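Side-chain contacts in KLLA0F20702p (Kluyveromyces lactis, PDB 5Y5A), which probably serves as the Est1 subunit of yeast telomerase, binding Cdc13 so that the enzyme is recruited to telomeres: residues 217-220 against 221-225; 328-331 against 332-335; 452-455 against 456-460; 373-376 against 377-381. All blocks are in the same frame, centred on the assembly; numbering follows the deposited sequence.

Interaction 1: 217-220 against 221-225; sequences FQKP and LRYLD
Phe217, at the N-cap of helix 218-230, turns its carbonyl into the first turn, where Leu221 N donates to Phe217 O over 3.0 Å. The side chain of Leu221 leans over that same oxygen: with CG anti to its own carbonyl carbon (chi1 -76°), Leu221 CG comes within 3.1 Å of Phe217 O, and Leu221 CD1 passes 4.3 Å from Phe217 CB in a loose apolar touch. The Phe217 ring leads off elsewhere, to the rings of Tyr212 and His247. Cutting Leu221 back to an alanine would probably take the apolar neighbour from Phe217 CB and open a gap toward Arg241. Next, Gln218 O receives Arg222 N at 3.0 Å, along a rather bent N-H...O line of 140°. Lys219 O draws only weak bonds, from Arg222 N and Tyr223 N. The extended Lys219 side chain runs alongside Tyr223, Lys219 CG 4.1 Å from Tyr223 CE2. Pro220 closes the segment: Leu224 N donates to Pro220 O over 3.0 Å, and Leu224 CG lies 3.2 Å from Pro220 O. A proline suits this first turn, where its missing N-H has no helical carbonyl to serve. The chemistry thus divides the labour: backbone bonds wind the turn, while Pro220 and Tyr223 rest on helix 179-206 and Leu221 and Leu224 on helix 235-247, consistent with the stacked helices of a TPR-like array.

Interaction 2: 328-331 against 332-335; sequences QTWK and NNRH
Asn333 ND2 sits between a backbone carbonyl and an indole: it donates to Thr329 O over 3.3 Å and lies 3.4 Å from Trp330 CE3. The bond is fairly straight, with an N-H...O angle of 152°, although the oxygen stands somewhat out of the amide plane. CG of Asn333 is tucked between its own backbone N and carbonyl carbon (chi1 70°), and this carries the amide back over the turn just passed. There the amide and indole planes stand 84° apart, the nitrogen approaching the benzene half of the indole obliquely. At the other end of the same amide, His335 N donates to Asn333 OD1 over 2.6 Å, which makes an Asx turn. Asn332 approaches the first segment too, its ND2 3.2 Å from Gln328 O, but the angle is too poor for a hydrogen bond. Gln328 O instead receives Lys331 N.

The stretch lies in the loop between helices 318-325 and 339-379, and side chains from both segments tie it to the protein beside it. Trp330 NE1 donates to Leu279 O and Thr329 OG1 bonds Gly280 O, while Arg334 forms a salt bridge with Asp295 and His335 NE2 bonds Leu291 O.

With its nitrogen facing a carbonyl and its oxygen facing an N-H, the Asn333 amide is probably held in the modelled orientation, since turning it over would set like against like. This one amide bridges Thr329 O and His335 N, adding to the few backbone bonds of the loop.

Interaction 3: 452-455 against 456-460; sequences SMVN and LTNEL
Val454 and Asn458 lie side by side and point the same way, the usual i to i+4 neighbours of an alpha helix, here helix 447-462. Val454 CG1, which is anti to its backbone N (chi1 160°), runs beside the amide with 3.7 Å to Asn458 ND2. The amide carbon folds back over the helix, so that Asn458 CG is 3.2 Å from Val454 O, the oxygen that also receives Asn458 N at 2.8 Å. The polar end of Asn458 is engaged elsewhere, its OD1 accepting from Tyr561 N in strand 560-563; the Tyr561 side chain also touches Val454. This pair therefore faces the small two-stranded sheet.

Round the helix, Thr457 turns its hydroxyl back along the axis instead of outward. OG1 lies anti to the residue's own carbonyl carbon (chi1 -50°), and from there it donates to Met453 O. The modelled length of this bond, 2.5 Å between Thr457 OG1 and Met453 O, is very short and its exact value doubtful. Thr457 N reaches the same carbonyl, so one carbonyl oxygen takes two donors from one residue. Asn541 ND2 of helix 526-546 bonds the hydroxyl as well, tying this side of the helix to its neighbour.

A third direction is apolar: the ends of Met453 and Leu456 meet loosely, beside Ile406 and Ile410 of helix 385-410. On the remaining side, Glu459 bends at its second torsion, and its CG settles 3.2 Å from Asn455 O.

Interaction 4: 373-376 against 377-381; sequences HMYQ and MINGV
Tyr375 and Asn379 meet at the C-terminal end of helix 339-379, where an amide sits over an aromatic ring just before Gly380 ends the helix with a positive phi. From CB the tyrosine sets off with CG anti to the backbone N (chi1 -177°), which swings the ring toward the last turn. Asn379 ND2 lies over the ring centre, 3.4 Å above its plane. The ring carbons accordingly keep similar distances from it: Tyr375 CG is 3.8 Å from Asn379 ND2, CE2 is 3.5 Å from it and CZ 3.6 Å. Tyr375 CE1 also comes within 4.2 Å of Asn379 CB. Farther out, the tyrosine side chain packs on Ser390 and Glu391 of helix 385-410 and on Ile325. Ring and amide planes are 77° apart, so the amide stands nearly upright on the face; its nitrogen also donates to Ile325 O. A leucine in place of Tyr375 would probably take away the flat aromatic floor, leaving the Asn379 amide with the Ile325 O bond but less fixed in its tilt. The backbone bonds run out here, Gly380 N making only a weak bond to Gln376 O, whereas one residue earlier Asn379 N still donates to Tyr375 O over 2.8 Å.

The four contacts are local turns spread through a largely helical protein, and none touches another. Interactions 2 and 4 are the closest pair, with centres about 20 Å and nearest atoms about 9 Å apart. Helix 318-325 lies against both, through Ser323 for Trp330 and Ile325 for Asn379, and helix 271-279 likewise meets both. Helix 385-410 links interaction 4 to interaction 3, touching the first through Glu391 and the second through Ile406 and Ile410, although their nearest atoms are about 17 Å apart. Interaction 1 lies across the chain's centre from interactions 3 and 4, its centre about 40 Å from that of interaction 3.

Interaction 1: 217-220 against 221-225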
loop_
_atom_site.group_PDB
_atom_site.type_symbol
_atom_site.label_atom_id
_atom_site.label_comp_id
_atom_site.label_asym_id
_atom_site.label_seq_id
_atom_site.Cartn_x
_atom_site.Cartn_y
_atom_site.Cartn_z
ATOM N N PHE A 217 -7.309 8.088 14.114
ATOM C CA PHE A 217 -6.313 8.550 13.155
ATOM C C PHE A 217 -6.952 8.833 11.812
ATOM O O PHE A 217 -6.282 8.867 10.789
ATOM C CB PHE A 217 -5.185 7.525 13.029
ATOM C CG PHE A 217 -4.306 7.472 14.242
ATOM C CD1 PHE A 217 -3.243 8.347 14.379
ATOM C CD2 PHE A 217 -4.579 6.590 15.276
ATOM C CE1 PHE A 217 -2.444 8.315 15.508
ATOM C CE2 PHE A 217 -3.788 6.558 16.410
ATOM C CZ PHE A 217 -2.717 7.419 16.524
ATOM N N GLN A 218 -8.257 9.056 11.837
ATOM C CA GLN A 218 -9.017 9.321 10.631
ATOM C C GLN A 218 -8.486 10.542 9.884
ATOM O O GLN A 218 -8.401 10.534 8.659
ATOM C CB GLN A 218 -10.498 9.517 10.972
ATOM C CG GLN A 218 -11.437 9.368 9.786
ATOM C CD GLN A 218 -12.882 9.628 10.159
ATOM O OE1 GLN A 218 -13.178 10.533 10.935
ATOM N NE2 GLN A 218 -13.790 8.826 9.613
ATOM N N LYS A 219 -8.122 11.586 10.624
ATOM C CA LYS A 219 -7.703 12.836 9.995
ATOM C C LYS A 219 -6.326 12.730 9.317
ATOM O O LYS A 219 -6.175 13.151 8.168
ATOM C CB LYS A 219 -7.716 13.980 11.017
ATOM C CG LYS A 219 -7.587 15.360 10.393
ATOM C CD LYS A 219 -7.803 16.447 11.427
ATOM C CE LYS A 219 -7.808 17.828 10.793
ATOM N NZ LYS A 219 -8.036 18.898 11.812
ATOM N N PRO A 220 -5.316 12.173 10.009
ATOM C CA PRO A 220 -4.066 12.034 9.252
ATOM C C PRO A 220 -4.192 11.035 8.102
ATOM O O PRO A 220 -3.549 11.220 7.068
ATOM C CB PRO A 220 -3.063 11.544 10.304
ATOM C CG PRO A 220 -3.892 11.026 11.437
ATOM C CD PRO A 220 -5.135 11.852 11.435
ATOM N N LEU A 221 -5.023 10.009 8.270
ATOM C CA LEU A 221 -5.217 9.016 7.222
ATOM C C LEU A 221 -5.835 9.636 5.979
ATOM O O LEU A 221 -5.528 9.221 4.872
ATOM C CB LEU A 221 -6.083 7.862 7.719
ATOM C CG LEU A 221 -5.362 6.869 8.632
ATOM C CD1 LEU A 221 -6.334 5.857 9.205
ATOM C CD2 LEU A 221 -4.261 6.167 7.877
ATOM N N ARG A 222 -6.692 10.638 6.151
ATOM C CA ARG A 222 -7.288 11.297 4.989
ATOM C C ARG A 222 -6.239 12.055 4.178
ATOM O O ARG A 222 -6.226 11.976 2.948
ATOM C CB ARG A 222 -8.405 12.254 5.399
ATOM C CG ARG A 222 -9.166 12.821 4.204
ATOM C CD ARG A 222 -10.098 13.968 4.585
ATOM N NE ARG A 222 -9.372 15.217 4.803
ATOM C CZ ARG A 222 -9.850 16.418 4.497
ATOM N NH1 ARG A 222 -11.055 16.534 3.955
ATOM N NH2 ARG A 222 -9.120 17.502 4.729
ATOM N N TYR A 223 -5.363 12.785 4.865
ATOM C CA TYR A 223 -4.289 13.515 4.195
ATOM C C TYR A 223 -3.328 12.561 3.493
ATOM O O TYR A 223 -2.910 12.805 2.368
ATOM C CB TYR A 223 -3.525 14.394 5.188
ATOM C CG TYR A 223 -4.270 15.656 5.583
ATOM C CD1 TYR A 223 -4.425 16.704 4.684
ATOM C CD2 TYR A 223 -4.810 15.797 6.851
ATOM C CE1 TYR A 223 -5.101 17.857 5.035
ATOM C CE2 TYR A 223 -5.489 16.948 7.215
ATOM C CZ TYR A 223 -5.633 17.975 6.302
ATOM O OH TYR A 223 -6.308 19.123 6.659
ATOM N N LEU A 224 -2.988 11.470 4.169
ATOM C CA LEU A 224 -2.103 10.466 3.606
ATOM C C LEU A 224 -2.752 9.796 2.392
ATOM O O LEU A 224 -2.088 9.524 1.392
ATOM C CB LEU A 224 -1.737 9.431 4.668
ATOM C CG LEU A 224 -0.883 9.927 5.838
ATOM C CD1 LEU A 224 -0.663 8.817 6.859
ATOM C CD2 LEU A 224 0.446 10.457 5.330
ATOM N N ASP A 225 -4.055 9.543 2.478
ATOM C CA ASP A 225 -4.784 8.959 1.359
ATOM C C ASP A 225 -4.685 9.851 0.132
ATOM O O ASP A 225 -4.455 9.375 -0.978
ATOM C CB ASP A 225 -6.251 8.731 1.725
ATOM C CG ASP A 225 -6.456 7.472 2.540
ATOM O OD1 ASP A 225 -5.470 6.971 3.123
ATOM O OD2 ASP A 225 -7.605 6.985 2.597
#

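Interaction 2: 328-331 against 332-335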
loop_
_atom_site.group_PDB
_atom_site.type_symbol
_atom_site.label_atom_id
_atom_site.label_comp_id
_atom_site.label_asym_id
_atom_site.label_seq_id
_atom_site.Cartn_x
_atom_site.Cartn_y
_atom_site.Cartn_z
ATOM N N GLN A 328 13.903 -18.425 11.993
ATOM C CA GLN A 328 14.468 -18.558 13.329
ATOM C C GLN A 328 13.641 -17.813 14.364
ATOM O O GLN A 328 13.411 -18.318 15.460
ATOM C CB GLN A 328 15.910 -18.051 13.354
ATOM C CG GLN A 328 16.846 -18.912 12.545
ATOM C CD GLN A 328 16.768 -20.361 12.964
ATOM O OE1 GLN A 328 16.956 -20.687 14.137
ATOM N NE2 GLN A 328 16.469 -21.240 12.012
ATOM N N THR A 329 13.203 -16.610 14.009
ATOM C CA THR A 329 12.371 -15.812 14.894
ATOM C C THR A 329 11.075 -16.552 15.225
ATOM O O THR A 329 10.597 -16.488 16.347
ATOM C CB THR A 329 12.044 -14.443 14.273
ATOM O OG1 THR A 329 13.265 -13.746 13.976
ATOM C CG2 THR A 329 11.197 -13.598 15.225
ATOM N N TRP A 330 10.523 -17.282 14.262
ATOM C CA TRP A 330 9.233 -17.935 14.483
ATOM C C TRP A 330 9.341 -19.400 14.910
ATOM O O TRP A 330 8.341 -20.114 14.956
ATOM C CB TRP A 330 8.363 -17.800 13.236
ATOM C CG TRP A 330 7.794 -16.410 13.122
ATOM C CD1 TRP A 330 8.316 -15.369 12.415
ATOM C CD2 TRP A 330 6.620 -15.901 13.778
ATOM N NE1 TRP A 330 7.532 -14.251 12.566
ATOM C CE2 TRP A 330 6.484 -14.550 13.401
ATOM C CE3 TRP A 330 5.670 -16.457 14.639
ATOM C CZ2 TRP A 330 5.439 -13.743 13.858
ATOM C CZ3 TRP A 330 4.627 -15.655 15.091
ATOM C CH2 TRP A 330 4.522 -14.314 14.697
ATOM N N LYS A 331 10.548 -19.837 15.254
ATOM C CA LYS A 331 10.727 -21.141 15.880
ATOM C C LYS A 331 10.985 -20.975 17.374
ATOM O O LYS A 331 10.932 -21.943 18.131
ATOM C CB LYS A 331 11.884 -21.909 15.231
ATOM C CG LYS A 331 11.595 -22.430 13.835
ATOM C CD LYS A 331 12.841 -23.044 13.194
ATOM C CE LYS A 331 12.561 -23.509 11.764
ATOM N NZ LYS A 331 13.776 -24.056 11.088
ATOM N N ASN A 332 11.251 -19.741 17.795
ATOM C CA ASN A 332 11.712 -19.477 19.156
ATOM C C ASN A 332 10.766 -18.666 20.040
ATOM O O ASN A 332 11.208 -18.071 21.023
ATOM C CB ASN A 332 13.063 -18.750 19.111
ATOM C CG ASN A 332 14.209 -19.655 18.682
ATOM O OD1 ASN A 332 14.220 -20.850 18.981
ATOM N ND2 ASN A 332 15.186 -19.082 17.985
ATOM N N ASN A 333 9.477 -18.626 19.712
ATOM C CA ASN A 333 8.548 -17.895 20.569
ATOM C C ASN A 333 7.390 -18.763 21.044
ATOM O O ASN A 333 7.223 -19.899 20.599
ATOM C CB ASN A 333 8.025 -16.636 19.859
ATOM C CG ASN A 333 7.079 -16.944 18.717
ATOM O OD1 ASN A 333 5.943 -17.358 18.937
ATOM N ND2 ASN A 333 7.532 -16.708 17.485
ATOM N N ARG A 334 6.592 -18.215 21.956
ATOM C CA ARG A 334 5.511 -18.962 22.600
ATOM C C ARG A 334 4.414 -19.410 21.629
ATOM O O ARG A 334 3.626 -20.293 21.951
ATOM C CB ARG A 334 4.897 -18.129 23.732
ATOM C CG ARG A 334 4.315 -16.776 23.310
ATOM C CD ARG A 334 3.999 -15.975 24.553
ATOM N NE ARG A 334 3.282 -14.729 24.307
ATOM C CZ ARG A 334 3.866 -13.543 24.171
ATOM N NH1 ARG A 334 5.188 -13.442 24.223
ATOM N NH2 ARG A 334 3.128 -12.459 23.972
ATOM N N HIS A 335 4.379 -18.809 20.442
ATOM C CA HIS A 335 3.391 -19.171 19.431
ATOM C C HIS A 335 3.975 -20.079 18.355
ATOM O O HIS A 335 3.282 -20.453 17.409
ATOM C CB HIS A 335 2.810 -17.916 18.773
ATOM C CG HIS A 335 1.993 -17.069 19.699
ATOM N ND1 HIS A 335 0.751 -17.454 20.156
ATOM C CD2 HIS A 335 2.238 -15.856 20.249
ATOM C CE1 HIS A 335 0.266 -16.515 20.950
ATOM N NE2 HIS A 335 1.148 -15.534 21.023
#

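Interaction 3: 452-455 against 456-460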
loop_
_atom_site.group_PDB
_atom_site.type_symbol
_atom_site.label_atom_id
_atom_site.label_comp_id
_atom_site.label_asym_id
_atom_site.label_seq_id
_atom_site.Cartn_x
_atom_site.Cartn_y
_atom_site.Cartn_z
ATOM N N SER A 452 -7.133 -25.315 -10.865
ATOM C CA SER A 452 -8.021 -24.255 -10.379
ATOM C C SER A 452 -8.373 -23.238 -11.465
ATOM O O SER A 452 -9.522 -22.833 -11.590
ATOM C CB SER A 452 -7.385 -23.534 -9.182
ATOM O OG SER A 452 -7.544 -24.299 -7.999
ATOM N N MET A 453 -7.381 -22.830 -12.249
ATOM C CA MET A 453 -7.613 -21.840 -13.298
ATOM C C MET A 453 -8.447 -22.407 -14.431
ATOM O O MET A 453 -9.235 -21.693 -15.045
ATOM C CB MET A 453 -6.285 -21.304 -13.840
ATOM C CG MET A 453 -5.587 -20.348 -12.870
ATOM S SD MET A 453 -6.728 -19.217 -12.045
ATOM C CE MET A 453 -6.922 -17.934 -13.263
ATOM N N VAL A 454 -8.261 -23.694 -14.709
ATOM C CA VAL A 454 -9.087 -24.408 -15.683
ATOM C C VAL A 454 -10.565 -24.407 -15.272
ATOM O O VAL A 454 -11.448 -24.112 -16.088
ATOM C CB VAL A 454 -8.591 -25.862 -15.858
ATOM C CG1 VAL A 454 -9.684 -26.745 -16.464
ATOM C CG2 VAL A 454 -7.305 -25.886 -16.696
ATOM N N ASN A 455 -10.829 -24.724 -14.004
ATOM C CA ASN A 455 -12.199 -24.722 -13.472
ATOM C C ASN A 455 -12.826 -23.339 -13.545
ATOM O O ASN A 455 -13.977 -23.194 -13.947
ATOM C CB ASN A 455 -12.230 -25.208 -12.020
ATOM C CG ASN A 455 -11.864 -26.662 -11.886
ATOM O OD1 ASN A 455 -11.926 -27.417 -12.855
ATOM N ND2 ASN A 455 -11.479 -27.070 -10.682
ATOM N N LEU A 456 -12.053 -22.325 -13.161
ATOM C CA LEU A 456 -12.533 -20.950 -13.181
ATOM C C LEU A 456 -12.771 -20.494 -14.614
ATOM O O LEU A 456 -13.816 -19.932 -14.930
ATOM C CB LEU A 456 -11.535 -20.007 -12.485
ATOM C CG LEU A 456 -12.044 -18.572 -12.383
ATOM C CD1 LEU A 456 -13.358 -18.556 -11.594
ATOM C CD2 LEU A 456 -11.011 -17.653 -11.743
ATOM N N THR A 457 -11.798 -20.751 -15.483
ATOM C CA THR A 457 -11.905 -20.340 -16.873
ATOM C C THR A 457 -13.113 -21.013 -17.523
ATOM O O THR A 457 -13.865 -20.359 -18.248
ATOM C CB THR A 457 -10.613 -20.657 -17.657
ATOM O OG1 THR A 457 -9.484 -20.145 -16.933
ATOM C CG2 THR A 457 -10.636 -20.014 -19.038
ATOM N N ASN A 458 -13.320 -22.301 -17.242
ATOM C CA ASN A 458 -14.475 -23.019 -17.797
ATOM C C ASN A 458 -15.809 -22.434 -17.331
ATOM O O ASN A 458 -16.767 -22.381 -18.107
ATOM C CB ASN A 458 -14.421 -24.518 -17.449
ATOM C CG ASN A 458 -13.429 -25.294 -18.326
ATOM O OD1 ASN A 458 -12.998 -24.809 -19.364
ATOM N ND2 ASN A 458 -13.077 -26.507 -17.906
ATOM N N GLU A 459 -15.882 -22.001 -16.070
ATOM C CA GLU A 459 -17.106 -21.350 -15.577
ATOM C C GLU A 459 -17.297 -20.006 -16.275
ATOM O O GLU A 459 -18.408 -19.623 -16.616
ATOM C CB GLU A 459 -17.063 -21.139 -14.058
ATOM C CG GLU A 459 -17.024 -22.416 -13.233
ATOM C CD GLU A 459 -18.262 -23.267 -13.426
ATOM O OE1 GLU A 459 -18.137 -24.510 -13.419
ATOM O OE2 GLU A 459 -19.359 -22.695 -13.587
ATOM N N LEU A 460 -16.201 -19.289 -16.485
ATOM C CA LEU A 460 -16.280 -18.000 -17.154
ATOM C C LEU A 460 -16.742 -18.170 -18.598
ATOM O O LEU A 460 -17.623 -17.447 -19.059
ATOM C CB LEU A 460 -14.931 -17.280 -17.083
ATOM C CG LEU A 460 -14.546 -16.930 -15.641
ATOM C CD1 LEU A 460 -13.237 -16.181 -15.566
ATOM C CD2 LEU A 460 -15.664 -16.139 -14.985
#

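Interaction 4: 373-376 against 377-381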
loop_
_atom_site.group_PDB
_atom_site.type_symbol
_atom_site.label_atom_id
_atom_site.label_comp_id
_atom_site.label_asym_id
_atom_site.label_seq_id
_atom_site.Cartn_x
_atom_site.Cartn_y
_atom_site.Cartn_z
ATOM N N HIS A 373 8.427 -10.960 -2.452
ATOM C CA HIS A 373 9.518 -10.079 -2.856
ATOM C C HIS A 373 10.196 -9.470 -1.629
ATOM O O HIS A 373 11.367 -9.142 -1.680
ATOM C CB HIS A 373 9.013 -8.989 -3.801
ATOM C CG HIS A 373 8.346 -9.529 -5.029
ATOM N ND1 HIS A 373 9.039 -9.813 -6.186
ATOM C CD2 HIS A 373 7.057 -9.869 -5.265
ATOM C CE1 HIS A 373 8.202 -10.291 -7.088
ATOM N NE2 HIS A 373 6.993 -10.334 -6.559
ATOM N N MET A 374 9.461 -9.324 -0.528
ATOM C CA MET A 374 10.101 -8.991 0.747
ATOM C C MET A 374 11.132 -10.080 1.068
ATOM O O MET A 374 12.278 -9.787 1.409
ATOM C CB MET A 374 9.075 -8.872 1.880
ATOM C CG MET A 374 8.032 -7.766 1.677
ATOM S SD MET A 374 8.759 -6.115 1.513
ATOM C CE MET A 374 9.205 -5.772 3.218
ATOM N N TYR A 375 10.701 -11.335 0.949
ATOM C CA TYR A 375 11.568 -12.490 1.155
ATOM C C TYR A 375 12.871 -12.380 0.349
ATOM O O TYR A 375 13.953 -12.641 0.876
ATOM C CB TYR A 375 10.829 -13.793 0.780
ATOM C CG TYR A 375 11.624 -15.073 1.017
ATOM C CD1 TYR A 375 12.675 -15.428 0.183
ATOM C CD2 TYR A 375 11.312 -15.928 2.073
ATOM C CE1 TYR A 375 13.405 -16.577 0.391
ATOM C CE2 TYR A 375 12.042 -17.091 2.288
ATOM C CZ TYR A 375 13.084 -17.406 1.437
ATOM O OH TYR A 375 13.817 -18.549 1.625
ATOM N N GLN A 376 12.768 -12.017 -0.925
ATOM C CA GLN A 376 13.957 -11.990 -1.782
ATOM C C GLN A 376 14.871 -10.840 -1.422
ATOM O O GLN A 376 16.086 -10.974 -1.498
ATOM C CB GLN A 376 13.561 -11.912 -3.261
ATOM C CG GLN A 376 12.740 -13.111 -3.738
ATOM C CD GLN A 376 12.564 -13.123 -5.239
ATOM O OE1 GLN A 376 12.844 -14.126 -5.898
ATOM N NE2 GLN A 376 12.113 -11.999 -5.792
ATOM N N MET A 377 14.301 -9.707 -1.027
ATOM C CA MET A 377 15.138 -8.582 -0.622
ATOM C C MET A 377 15.796 -8.852 0.723
ATOM O O MET A 377 16.935 -8.469 0.941
ATOM C CB MET A 377 14.338 -7.288 -0.553
ATOM C CG MET A 377 13.880 -6.773 -1.901
ATOM S SD MET A 377 12.858 -5.311 -1.676
ATOM C CE MET A 377 14.112 -4.079 -1.363
ATOM N N ILE A 378 15.080 -9.528 1.615
ATOM C CA ILE A 378 15.577 -9.731 2.974
ATOM C C ILE A 378 16.582 -10.883 3.043
ATOM O O ILE A 378 17.615 -10.771 3.705
ATOM C CB ILE A 378 14.399 -9.977 3.958
ATOM C CG1 ILE A 378 13.646 -8.661 4.203
ATOM C CG2 ILE A 378 14.899 -10.561 5.272
ATOM C CD1 ILE A 378 12.299 -8.823 4.893
ATOM N N ASN A 379 16.303 -11.970 2.330
ATOM C CA ASN A 379 17.168 -13.144 2.368
ATOM C C ASN A 379 18.160 -13.261 1.196
ATOM O O ASN A 379 19.027 -14.135 1.200
ATOM C CB ASN A 379 16.305 -14.397 2.457
ATOM C CG ASN A 379 15.568 -14.488 3.787
ATOM O OD1 ASN A 379 16.134 -14.192 4.835
ATOM N ND2 ASN A 379 14.304 -14.877 3.745
ATOM N N GLY A 380 18.041 -12.366 0.219
ATOM C CA GLY A 380 18.987 -12.288 -0.883
ATOM C C GLY A 380 18.687 -13.238 -2.032
ATOM O O GLY A 380 17.712 -13.986 -2.000
ATOM N N VAL A 381 19.541 -13.197 -3.047
ATOM C CA VAL A 381 19.470 -14.093 -4.194
ATOM C C VAL A 381 19.785 -15.530 -3.782
ATOM O O VAL A 381 20.829 -15.794 -3.186
ATOM C CB VAL A 381 20.452 -13.634 -5.291
ATOM C CG1 VAL A 381 20.582 -14.684 -6.396
ATOM C CG2 VAL A 381 20.016 -12.285 -5.847
#